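Local coordinates for A1 protein (Enterobacteria phage Qbeta, PDB 3RLK) that is a minor virion component, made by read-through of the coat-gene stop codon, whose read-through extension forms a beta-barrel domain probably needed for infecting the host, at residues I133-K136 with S137-A140; T174-K178 with T179-I183; C142-S145 with D146-A149. All blocks are in the same frame, centred on the assembly; numbering follows the deposited sequence.

The three contacts are local turns of a single beta-barrel domain, and they differ in what closes each turn. Contact 1 joins strand 129-135 to strand 140-143 through a hairpin, and contact 3 takes up the chain where that second strand runs into a short helix, so the two share a pair of sheet neighbours. Contact 2 belongs to the long loop before strand 183-188; it meets contact 1 through I183 but stays about 8 Å from contact 3 at the nearest atoms. All three are partly buried, with apolar residues inside and polar ones toward the surface. Backbone carbonyls hold contact 1, an aspartate side chain adds to contact 2, and contact 3 pairs helical backbone bonds with a weak serine cap.

Contact 1 of 3, residues I133-K136 with S137-A140; sequences IYLK and SINA
L135 and A140 form the last antiparallel hydrogen-bonded pair before the chain turns, and the hairpin closes tightly on them. L135 N gives a bond of 2.7 Å to A140 O, and the longer return bond runs from A140 N to L135 O. That same L135 O also accepts from I138 N at 3.2 Å; the two donors arrive from opposite faces of the carbonyl plane, so the oxygen is gripped from both sides. N139 N, in turn, bonds to K136 O at 3.0 Å, adding a second, overlapping turn. N139 takes up a left-handed backbone conformation and faces L135 together with A140, which fits a G1 beta bulge. On the inner side of the turn the side chains of L135 and I138 lie alongside one another, pointing the same way, with their CD1 atoms 3.9 Å apart. I138 reaches this place with CG1 set between its backbone N and carbonyl carbon (chi1 61°).

The outer side is looser and more polar. K136, S137 and N139 are exposed there, and the partly exposed ring of Y134 lies near the backbone, with K136 N over one face, offset toward the rim. Its hydroxyl is modelled as donating to N139 OD1, but the 2.4 Å separation of Y134 OH and N139 OD1 is implausibly short and doubtful in detail. OD1 lies at the ring edge near its plane, while the amide stands almost perpendicular to the ring at 83°.

Beyond the turn, I133 continues the pairing by a backbone bond to C142. L135 and I138 both pack on F63 of strand 62-63; L135 also touches I183 and V186 of strand 183-188, whereas I138 and A140 rest on I34 of strand 34-38.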
# COMPACT_ATOMS: atom_id res chain seq x y z
N ILE A 133 -0.06 -1.89 -6.81
CA ILE A 133 -0.45 -2.52 -5.53
C ILE A 133 -1.94 -2.79 -5.54
O ILE A 133 -2.73 -1.95 -6.05
CB ILE A 133 -0.00 -1.57 -4.35
CG1 ILE A 133 -0.15 -2.29 -3.01
CG2 ILE A 133 -0.67 -0.16 -4.46
CD1 ILE A 133 0.84 -3.47 -2.86
N TYR A 134 -2.35 -3.96 -5.05
CA TYR A 134 -3.80 -4.21 -4.98
C TYR A 134 -4.37 -3.55 -3.73
O TYR A 134 -3.74 -3.66 -2.64
CB TYR A 134 -4.08 -5.74 -4.97
CG TYR A 134 -5.55 -6.08 -4.78
CD1 TYR A 134 -6.51 -5.77 -5.79
CD2 TYR A 134 -5.98 -6.72 -3.64
CE1 TYR A 134 -7.86 -6.08 -5.60
CE2 TYR A 134 -7.33 -7.07 -3.45
CZ TYR A 134 -8.26 -6.75 -4.45
OH TYR A 134 -9.60 -7.07 -4.29
N LEU A 135 -5.50 -2.84 -3.89
CA LEU A 135 -6.22 -2.21 -2.78
C LEU A 135 -7.55 -2.91 -2.58
O LEU A 135 -8.54 -2.62 -3.25
CB LEU A 135 -6.42 -0.70 -3.01
CG LEU A 135 -5.23 0.13 -3.53
CD1 LEU A 135 -5.58 1.59 -3.95
CD2 LEU A 135 -4.21 0.23 -2.42
N LYS A 136 -7.58 -3.80 -1.61
CA LYS A 136 -8.78 -4.62 -1.32
C LYS A 136 -9.97 -3.81 -0.94
O LYS A 136 -11.07 -4.11 -1.40
CB LYS A 136 -8.42 -5.57 -0.18
CG LYS A 136 -9.57 -6.46 0.36
CD LYS A 136 -10.27 -7.26 -0.77
CE LYS A 136 -11.13 -8.42 -0.16
NZ LYS A 136 -11.83 -9.22 -1.26
N SER A 137 -9.73 -2.75 -0.15
CA SER A 137 -10.77 -1.80 0.29
C SER A 137 -11.63 -1.31 -0.85
O SER A 137 -12.85 -1.14 -0.70
CB SER A 137 -10.08 -0.59 0.94
OG SER A 137 -9.51 -1.05 2.16
N ILE A 138 -11.00 -1.08 -2.00
CA ILE A 138 -11.77 -0.65 -3.17
C ILE A 138 -11.71 -1.64 -4.34
O ILE A 138 -12.20 -1.31 -5.46
CB ILE A 138 -11.37 0.85 -3.59
CG1 ILE A 138 -9.86 0.88 -3.97
CG2 ILE A 138 -11.64 1.84 -2.43
CD1 ILE A 138 -9.35 2.20 -4.58
N ASN A 139 -11.16 -2.85 -4.11
CA ASN A 139 -10.91 -3.89 -5.13
C ASN A 139 -10.42 -3.32 -6.47
O ASN A 139 -11.07 -3.48 -7.51
CB ASN A 139 -12.22 -4.71 -5.35
CG ASN A 139 -12.03 -5.92 -6.27
OD1 ASN A 139 -11.06 -6.66 -6.16
ND2 ASN A 139 -13.04 -6.16 -7.13
N ALA A 140 -9.25 -2.68 -6.44
CA ALA A 140 -8.73 -2.03 -7.62
C ALA A 140 -7.24 -1.91 -7.32
O ALA A 140 -6.78 -2.08 -6.15
CB ALA A 140 -9.39 -0.66 -7.87

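Contact 2 of 3, residues T174-K178 with T179-I183; sequences TKFDK and TKCPI
The F176 ring is met by the sulfur of C181, which stands 4.8 Å from the ring centroid and 67° off its normal, an oblique sulfur-aromatic approach. C181 SG lies 3.8 Å from both CD1 and CE1 of that ring, placed there by a torsion that sets it anti to the backbone N of C181. Further aromatics border the ring: W160 edge-to-face, and F173 with its ring inclined to it by about 35°. I97 of strand 96-98 touches both F176 and C181, so this side of the turn is buried.

The other flat group, the carboxylate of D177, reaches forward to the amides that follow it. Its CG sits between the backbone N and the carbonyl carbon (chi1 75°), which brings OD1 to those amides. K180 N donates to OD1 at 2.8 Å along an almost straight line, and T179 N adds a weak bond. Behind them, C181 N closes the backbone on D177 O at 2.9 Å.

K180 stretches out across the aspartate at about a right angle, its methylenes beside the carboxylate. Its ammonium continues to K175 O, 3.1 Å from NZ and in the carbonyl plane, but stays 4.4 Å from D177 OD2, too far for a salt bridge. K178 turns outward and ion-pairs with D116, while its carbonyl oxygen lies against P182.

D177 OD1 accepting from K180 N, and weakly from T179 N, while D177 O accepts from C181 N, makes this an Asx motif; it lies in the loop leading into strand 183-188 of the barrel.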
# COMPACT_ATOMS: atom_id res chain seq x y z
N THR A 174 10.53 -5.72 5.43
CA THR A 174 10.39 -7.08 4.93
C THR A 174 9.68 -7.97 5.94
O THR A 174 9.29 -9.09 5.59
CB THR A 174 11.76 -7.69 4.54
OG1 THR A 174 12.46 -7.96 5.75
CG2 THR A 174 12.58 -6.74 3.68
N LYS A 175 9.49 -7.50 7.19
CA LYS A 175 8.67 -8.22 8.16
C LYS A 175 7.17 -7.99 7.95
O LYS A 175 6.38 -8.62 8.59
CB LYS A 175 9.09 -7.89 9.61
CG LYS A 175 10.61 -8.27 9.80
CD LYS A 175 10.91 -8.61 11.31
CE LYS A 175 12.23 -9.37 11.41
NZ LYS A 175 13.25 -8.37 10.97
N PHE A 176 6.78 -7.08 7.06
CA PHE A 176 5.35 -6.78 6.83
C PHE A 176 4.73 -7.70 5.76
O PHE A 176 5.43 -8.13 4.83
CB PHE A 176 5.24 -5.34 6.26
CG PHE A 176 5.39 -4.24 7.27
CD1 PHE A 176 4.38 -3.28 7.44
CD2 PHE A 176 6.53 -4.17 8.06
CE1 PHE A 176 4.53 -2.23 8.39
CE2 PHE A 176 6.71 -3.12 9.02
CZ PHE A 176 5.74 -2.13 9.15
N ASP A 177 3.44 -7.98 5.89
CA ASP A 177 2.66 -8.71 4.88
C ASP A 177 1.22 -8.32 4.98
O ASP A 177 0.84 -7.73 5.95
CB ASP A 177 2.95 -10.21 4.94
CG ASP A 177 2.30 -10.94 6.13
OD1 ASP A 177 1.17 -10.65 6.56
OD2 ASP A 177 2.97 -11.85 6.63
N LYS A 178 0.39 -8.65 3.99
CA LYS A 178 -0.96 -8.16 4.00
C LYS A 178 -1.86 -8.68 5.11
O LYS A 178 -2.88 -8.05 5.39
CB LYS A 178 -1.57 -8.50 2.62
CG LYS A 178 -1.82 -10.00 2.50
CD LYS A 178 -2.09 -10.33 1.03
CE LYS A 178 -2.65 -11.69 0.90
NZ LYS A 178 -3.39 -11.80 -0.40
N THR A 179 -1.54 -9.82 5.73
CA THR A 179 -2.29 -10.32 6.90
C THR A 179 -1.88 -9.61 8.24
O THR A 179 -2.77 -9.18 9.00
CB THR A 179 -2.08 -11.81 7.01
OG1 THR A 179 -2.44 -12.34 5.71
CG2 THR A 179 -3.05 -12.42 8.03
N LYS A 180 -0.58 -9.44 8.45
CA LYS A 180 -0.07 -8.68 9.58
C LYS A 180 -0.43 -7.23 9.50
O LYS A 180 -0.62 -6.58 10.56
CB LYS A 180 1.43 -8.78 9.63
CG LYS A 180 1.87 -10.15 10.00
CD LYS A 180 3.38 -10.16 10.05
CE LYS A 180 4.05 -11.54 10.05
NZ LYS A 180 5.55 -11.23 10.14
N CYS A 181 -0.43 -6.67 8.28
CA CYS A 181 -0.60 -5.22 8.11
C CYS A 181 -1.37 -4.84 6.83
O CYS A 181 -0.77 -4.30 5.88
CB CYS A 181 0.75 -4.50 8.18
SG CYS A 181 0.77 -2.71 8.36
N PRO A 182 -2.71 -5.04 6.85
CA PRO A 182 -3.43 -4.79 5.60
C PRO A 182 -3.49 -3.30 5.26
O PRO A 182 -3.47 -2.43 6.16
CB PRO A 182 -4.82 -5.36 5.88
CG PRO A 182 -4.94 -5.36 7.42
CD PRO A 182 -3.54 -5.77 7.82
N ILE A 183 -3.49 -3.03 3.94
CA ILE A 183 -3.59 -1.63 3.49
C ILE A 183 -4.97 -1.13 3.79
O ILE A 183 -5.97 -1.81 3.49
CB ILE A 183 -3.25 -1.52 1.96
CG1 ILE A 183 -1.83 -2.09 1.73
CG2 ILE A 183 -3.57 -0.05 1.39
CD1 ILE A 183 -1.45 -2.41 0.26

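Contact 3 of 3, residues C142-S145 with D146-A149; sequences CSLS and DIAA
S143 and D146 meet where a strand becomes a helix, with S143 as the N-cap. Its OG accepts two weak capping bonds, from S145 N and from D146 N, the latter at 3.4 Å. The serine hydroxyl lies anti to its backbone N (chi1 176°), a torsion that carries it over the first turn. The carboxylate of D146 lies against S143 CB, its CG 3.6 Å away. Stronger is the bond from I147 N to S143 O, 3.1 Å and nearly straight, followed one residue later by A148 N to L144 O. On the apolar side, I147 CD1 packs 3.7 Å from C142 SG and, more distantly, against L144 CD2.

In the next shell a water bridges S143 and D146 by donating to D146 OD2 at 2.6 Å and accepting from S143 N. E130 bonds to the OG of S143 and so positions the cap, while K122 offers D146 only a long, weak ion pair.

The one-turn helix directly continues strand 140-143 along the chain: C142 packs on L135 of the adjacent strand 129-135, and L144 and I147 both settle on I156 of strand 154-159.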
# COMPACT_ATOMS: atom_id res chain seq x y z
N CYS A 142 -3.46 0.26 -7.86
CA CYS A 142 -2.93 1.67 -7.96
C CYS A 142 -1.43 1.57 -8.29
O CYS A 142 -0.73 0.69 -7.73
CB CYS A 142 -3.16 2.39 -6.62
SG CYS A 142 -2.76 4.18 -6.77
N SER A 143 -0.93 2.37 -9.25
CA SER A 143 0.48 2.29 -9.72
C SER A 143 1.44 2.80 -8.63
O SER A 143 1.26 3.96 -8.22
CB SER A 143 0.67 3.19 -10.92
OG SER A 143 2.05 3.16 -11.29
N LEU A 144 2.44 2.01 -8.25
CA LEU A 144 3.50 2.40 -7.31
C LEU A 144 4.36 3.59 -7.88
O LEU A 144 4.88 4.47 -7.14
CB LEU A 144 4.34 1.15 -6.94
CG LEU A 144 3.48 0.20 -6.08
CD1 LEU A 144 4.16 -1.21 -6.10
CD2 LEU A 144 3.32 0.80 -4.62
N SER A 145 4.38 3.64 -9.22
CA SER A 145 5.06 4.70 -9.96
C SER A 145 4.37 6.01 -9.70
O SER A 145 5.05 6.98 -9.38
CB SER A 145 5.15 4.44 -11.48
OG SER A 145 6.09 3.37 -11.73
N ASP A 146 3.04 6.02 -9.74
CA ASP A 146 2.26 7.21 -9.50
C ASP A 146 2.36 7.68 -8.02
O ASP A 146 2.64 8.83 -7.75
CB ASP A 146 0.76 7.00 -9.83
CG ASP A 146 0.46 6.78 -11.31
OD1 ASP A 146 1.41 6.79 -12.13
OD2 ASP A 146 -0.75 6.63 -11.67
N ILE A 147 2.14 6.75 -7.08
CA ILE A 147 2.18 7.07 -5.63
C ILE A 147 3.54 7.72 -5.23
O ILE A 147 3.59 8.64 -4.43
CB ILE A 147 1.92 5.76 -4.80
CG1 ILE A 147 0.51 5.25 -5.14
CG2 ILE A 147 2.22 5.98 -3.28
CD1 ILE A 147 0.22 3.82 -4.60
N ALA A 148 4.64 7.17 -5.72
CA ALA A 148 5.96 7.59 -5.34
C ALA A 148 6.67 8.61 -6.28
O ALA A 148 7.87 8.85 -6.15
CB ALA A 148 6.87 6.33 -5.09
N ALA A 149 5.92 9.23 -7.18
CA ALA A 149 6.48 10.20 -8.16
C ALA A 149 6.96 11.45 -7.46
O ALA A 149 6.50 11.83 -6.40
CB ALA A 149 5.46 10.59 -9.20
O HOH W 1 -2.20 4.71 -10.64